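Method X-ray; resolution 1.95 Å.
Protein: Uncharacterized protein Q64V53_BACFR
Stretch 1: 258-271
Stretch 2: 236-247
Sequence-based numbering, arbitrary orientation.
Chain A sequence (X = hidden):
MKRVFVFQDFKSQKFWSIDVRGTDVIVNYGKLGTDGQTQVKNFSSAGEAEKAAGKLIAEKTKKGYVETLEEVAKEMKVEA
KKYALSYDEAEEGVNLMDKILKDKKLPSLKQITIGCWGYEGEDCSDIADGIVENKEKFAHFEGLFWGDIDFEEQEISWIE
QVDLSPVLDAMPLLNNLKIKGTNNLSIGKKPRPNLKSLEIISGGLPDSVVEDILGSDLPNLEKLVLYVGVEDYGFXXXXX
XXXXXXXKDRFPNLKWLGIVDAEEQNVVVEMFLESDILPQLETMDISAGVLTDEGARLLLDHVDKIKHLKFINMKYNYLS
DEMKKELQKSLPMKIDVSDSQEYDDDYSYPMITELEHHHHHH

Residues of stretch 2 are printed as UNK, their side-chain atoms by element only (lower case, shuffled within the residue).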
# COMPACT_ATOMS: atom_id res chain seq x y z
N GLY A 258 -5.73 22.72 0.03
CA GLY A 258 -5.57 21.77 1.11
C GLY A 258 -4.41 22.04 2.05
O GLY A 258 -3.26 22.25 1.62
N ILE A 259 -4.72 22.09 3.34
CA ILE A 259 -3.72 22.26 4.39
C ILE A 259 -4.07 21.01 5.14
O ILE A 259 -5.09 20.94 5.83
CB ILE A 259 -3.97 23.52 5.24
CG1 ILE A 259 -3.92 24.78 4.35
CG2 ILE A 259 -2.92 23.61 6.33
CD1 ILE A 259 -2.64 24.93 3.56
N VAL A 260 -3.23 20.00 4.97
CA VAL A 260 -3.49 18.68 5.52
C VAL A 260 -2.45 18.13 6.43
O VAL A 260 -1.41 18.73 6.66
CB VAL A 260 -3.65 17.67 4.35
CG1 VAL A 260 -4.73 18.14 3.40
CG2 VAL A 260 -2.31 17.53 3.61
N ASP A 261 -2.74 16.94 6.96
CA ASP A 261 -1.80 16.24 7.82
C ASP A 261 -1.31 17.07 9.00
O ASP A 261 -0.13 17.06 9.33
CB ASP A 261 -0.63 15.78 6.95
CG ASP A 261 0.31 14.83 7.68
OD1 ASP A 261 -0.18 13.81 8.22
OD2 ASP A 261 1.52 15.12 7.69
N ALA A 262 -2.23 17.79 9.65
CA ALA A 262 -1.89 18.64 10.80
C ALA A 262 -2.53 18.15 12.08
O ALA A 262 -3.62 17.58 12.06
CB ALA A 262 -2.33 20.08 10.53
N GLU A 263 -1.86 18.40 13.21
CA GLU A 263 -2.39 18.01 14.52
C GLU A 263 -3.57 18.90 14.83
O GLU A 263 -4.54 18.46 15.43
CB GLU A 263 -1.33 18.19 15.60
CG GLU A 263 -0.62 16.90 15.98
CD GLU A 263 0.44 17.11 17.05
OE1 GLU A 263 0.15 17.76 18.08
OE2 GLU A 263 1.58 16.61 16.87
N GLU A 264 -3.48 20.16 14.42
CA GLU A 264 -4.57 21.11 14.63
C GLU A 264 -5.37 21.22 13.36
O GLU A 264 -5.52 22.30 12.79
CB GLU A 264 -4.01 22.48 15.02
CG GLU A 264 -3.22 22.46 16.32
CD GLU A 264 -2.71 23.84 16.72
OE1 GLU A 264 -3.54 24.74 16.95
OE2 GLU A 264 -1.47 24.01 16.80
N GLN A 265 -5.91 20.09 12.92
CA GLN A 265 -6.70 20.05 11.70
C GLN A 265 -8.01 20.82 11.79
O GLN A 265 -8.48 21.36 10.79
CB GLN A 265 -6.99 18.60 11.29
CG GLN A 265 -7.53 18.44 9.87
CD GLN A 265 -6.53 18.91 8.81
OE1 GLN A 265 -6.84 19.76 7.97
NE2 GLN A 265 -5.33 18.35 8.85
N ASN A 266 -8.59 20.87 12.99
CA ASN A 266 -9.86 21.57 13.16
C ASN A 266 -9.72 23.04 12.87
O ASN A 266 -10.66 23.68 12.38
CB ASN A 266 -10.41 21.41 14.59
CG ASN A 266 -10.63 19.95 14.99
OD1 ASN A 266 -10.98 19.10 14.16
ND2 ASN A 266 -10.45 19.66 16.27
N VAL A 267 -8.55 23.59 13.16
CA VAL A 267 -8.31 25.01 12.94
C VAL A 267 -8.41 25.33 11.47
O VAL A 267 -8.92 26.40 11.08
CB VAL A 267 -6.91 25.44 13.43
CG1 VAL A 267 -6.83 26.95 13.49
CG2 VAL A 267 -6.63 24.83 14.80
N VAL A 268 -7.93 24.41 10.64
CA VAL A 268 -7.95 24.57 9.19
C VAL A 268 -9.37 24.75 8.70
O VAL A 268 -9.63 25.51 7.76
CB VAL A 268 -7.27 23.36 8.48
CG1 VAL A 268 -7.30 23.52 6.96
CG2 VAL A 268 -5.82 23.23 8.95
N VAL A 269 -10.30 24.07 9.35
CA VAL A 269 -11.70 24.19 8.98
C VAL A 269 -12.13 25.63 9.18
O VAL A 269 -12.84 26.20 8.35
CB VAL A 269 -12.60 23.27 9.84
CG1 VAL A 269 -14.06 23.44 9.45
CG2 VAL A 269 -12.16 21.83 9.68
N GLU A 270 -11.69 26.23 10.28
CA GLU A 270 -12.04 27.61 10.58
C GLU A 270 -11.49 28.54 9.50
O GLU A 270 -12.18 29.45 9.04
CB GLU A 270 -11.45 28.02 11.94
CG GLU A 270 -11.89 29.40 12.41
CD GLU A 270 -11.05 29.93 13.56
OE1 GLU A 270 -10.96 29.23 14.59
OE2 GLU A 270 -10.48 31.04 13.43
N MSE A 271 -10.25 28.31 9.10
CA MSE A 271 -9.62 29.13 8.07
C MSE A 271 -10.43 29.15 6.81
O MSE A 271 -10.65 30.20 6.21
CB MSE A 271 -8.22 28.62 7.75
CG MSE A 271 -7.29 28.68 8.93
SE MSE A 271 -5.48 28.21 8.46
CE MSE A 271 -4.73 28.24 10.23
N UNK A 236 7.08 24.42 12.49
CA UNK A 236 7.45 25.34 13.56
C UNK A 236 6.38 25.61 14.59
O UNK A 236 6.58 26.42 15.49
o UNK A 236 10.12 25.71 12.55
c UNK A 236 9.20 26.43 12.09
c UNK A 236 7.97 26.65 12.95
o UNK A 236 9.27 26.97 10.96
N UNK A 237 5.23 24.95 14.46
CA UNK A 237 4.17 25.11 15.44
C UNK A 237 3.15 26.23 15.28
O UNK A 237 2.10 26.19 15.91
N UNK A 238 3.44 27.23 14.46
CA UNK A 238 2.50 28.34 14.28
C UNK A 238 1.64 28.15 13.05
O UNK A 238 2.10 28.30 11.91
c UNK A 238 2.36 30.86 13.86
c UNK A 238 3.26 29.67 14.20
o UNK A 238 1.21 30.89 14.33
o UNK A 238 2.81 31.76 13.12
N UNK A 239 0.37 27.83 13.27
CA UNK A 239 -0.58 27.59 12.20
C UNK A 239 -1.05 28.83 11.48
O UNK A 239 -1.61 28.74 10.38
c UNK A 239 -3.07 24.07 11.02
c UNK A 239 -1.50 25.40 13.17
se UNK A 239 -1.23 24.26 11.62
c UNK A 239 -1.79 26.84 12.75
N UNK A 240 -0.84 30.00 12.08
CA UNK A 240 -1.30 31.25 11.47
C UNK A 240 -0.57 31.61 10.21
O UNK A 240 -0.99 32.49 9.45
c UNK A 240 -1.21 32.41 12.47
n UNK A 240 -1.86 32.49 14.81
c UNK A 240 -2.27 32.34 13.56
o UNK A 240 -3.45 32.15 13.27
N UNK A 241 0.53 30.90 9.96
CA UNK A 241 1.35 31.14 8.78
C UNK A 241 0.60 30.82 7.51
O UNK A 241 0.79 31.47 6.48
c UNK A 241 2.28 28.81 8.84
c UNK A 241 2.64 30.28 8.86
c UNK A 241 3.57 30.63 7.71
N UNK A 242 -0.28 29.82 7.58
CA UNK A 242 -1.05 29.40 6.42
C UNK A 242 -2.19 30.34 6.07
O UNK A 242 -2.59 30.44 4.90
c UNK A 242 1.31 25.62 6.14
c UNK A 242 -0.47 26.32 8.14
c UNK A 242 0.49 25.35 8.37
c UNK A 242 1.38 25.00 7.37
c UNK A 242 -0.56 26.96 6.91
c UNK A 242 0.34 26.60 5.91
c UNK A 242 -1.61 28.00 6.66
N UNK A 243 -2.70 31.06 7.06
CA UNK A 243 -3.83 31.95 6.85
C UNK A 243 -3.78 32.85 5.64
O UNK A 243 -4.76 32.93 4.90
c UNK A 243 -4.60 31.94 9.32
c UNK A 243 -6.60 31.55 11.93
c UNK A 243 -4.09 32.78 8.13
c UNK A 243 -5.00 32.81 10.52
n UNK A 243 -5.62 30.84 12.47
n UNK A 243 -7.86 31.31 12.29
n UNK A 243 -6.34 32.48 11.02
N UNK A 244 -2.66 33.55 5.40
CA UNK A 244 -2.62 34.43 4.22
C UNK A 244 -2.84 33.73 2.88
O UNK A 244 -3.15 34.39 1.88
c UNK A 244 -1.03 35.16 5.80
c UNK A 244 -1.50 33.79 6.26
c UNK A 244 -1.25 35.08 4.32
N UNK A 245 -2.68 32.41 2.86
CA UNK A 245 -2.87 31.61 1.64
C UNK A 245 -4.32 31.57 1.23
O UNK A 245 -4.65 31.41 0.05
c UNK A 245 -0.19 30.07 0.72
c UNK A 245 -0.91 29.93 2.05
c UNK A 245 -2.40 30.17 1.85
c UNK A 245 -0.68 28.55 2.65
N UNK A 246 -5.21 31.71 2.21
CA UNK A 246 -6.64 31.68 1.96
C UNK A 246 -7.12 33.04 1.45
O UNK A 246 -7.92 33.71 2.09
c UNK A 246 -8.15 28.96 3.68
c UNK A 246 -7.38 31.33 3.27
c UNK A 246 -6.72 27.30 4.69
c UNK A 246 -5.70 28.24 4.76
c UNK A 246 -7.13 29.91 3.74
c UNK A 246 -7.95 27.65 4.15
c UNK A 246 -5.91 29.54 4.29
N UNK A 247 -6.64 33.43 0.27
CA UNK A 247 -7.00 34.71 -0.31
C UNK A 247 -7.30 34.64 -1.78
O UNK A 247 -6.45 34.22 -2.58
o UNK A 247 -5.99 36.84 -0.93
c UNK A 247 -5.86 35.71 -0.08

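Position 236 carries two carbons, the second holding two oxygens, which is a short carboxylate. It lies beyond the reach of stretch 1. It is Asp-236.

Position 237 has no side-chain atoms. Phi is 87° and psi is -17°, and at these angles a CB would be jammed against the carbonyl O of the preceding residue. Its backbone O lies 4.3 Å from OE2 of Glu-264. It is Gly-237.

Position 238 again has two carbons, the second with two oxygens. It touches nothing on stretch 1. It is Asp-238, and its OD1 accepts a hydrogen bond from the backbone N of position 240 at 3.2 Å.

Position 239 has an unbranched chain of two carbons, a selenium and a last carbon. That end carbon meets Ala-262, Glu-264 and Val-268. The selenium identifies selenomethionine, Met-239. Its CB points toward stretch 1, and all three chi angles are m. CE lies 3.5 Å from CG2 of Val-268, 3.5 Å from the backbone O of Glu-264 and 4.1 Å from CB of Ala-262. The methyl therefore touches both the loop, at Glu-264, and the helix, at Val-268.

Position 240 has two carbons, the second with one oxygen and one nitrogen. It makes no contact with stretch 1. This is an amide, Asn-240.

Position 241 has one carbon carrying two more. It also stays clear of stretch 1. It is Val-241.

Position 242 has one carbon followed by a six-carbon ring with no oxygen. The ring meets Ile-259, and CB meets Met-271. It is Phe-242. CG2 of Ile-259 lies over one ring face, 4.2 Å from the centroid, in a CH-pi contact. CB of Phe-242 is 4.3 Å from SE of Met-271.

Position 243 has three carbons, a nitrogen, and a carbon bearing two more nitrogens. Its end meets Glu-270, Val-267 and Met-271. This guanidinium is Arg-243. NH2 forms a salt bridge with OE2 of Glu-270 at 2.9 Å, near the guanidinium plane. CG of Met-271 lies over one face of the group. NH1 of Arg-243 gives a weak hydrogen bond to OD1 of Asn-240 at 2.7 Å.

Position 244 has three carbons that close a ring onto the backbone N. It is out of reach of stretch 1. It is Pro-244.

Position 245 has four carbons, forked at the second, and one tip carbon meets Ile-259. It is Leu-245. Its CD1 lies 4.2 Å from CD1 of Ile-259.

Position 246 has one carbon and a six-carbon ring, which meets Met-271, Val-268 and Ile-259. It is Phe-246. CB of Met-271 lies over one face, 3.8 Å from the centroid, while CG1 of Val-268 lies at the edge. CG1 of Ile-259 is 3.8 Å from CZ of Phe-246.

Position 247 has one carbon and one oxygen, beyond reach of stretch 1. It is Ser-247.

The contact is mainly apolar and buries 622 Å² over both sides. No hydrogen bond crosses it. Met-271, also selenomethionine, packs against Met-239, Phe-242, Arg-243 and Phe-246. Ile-259 brings the strand against Phe-242, Leu-245 and Phe-246. The Arg-243 to Glu-270 salt bridge adds a charged link between the helix and the 3-10 segment.

Stretch 2 236-247: DGDMNVFRPLFS
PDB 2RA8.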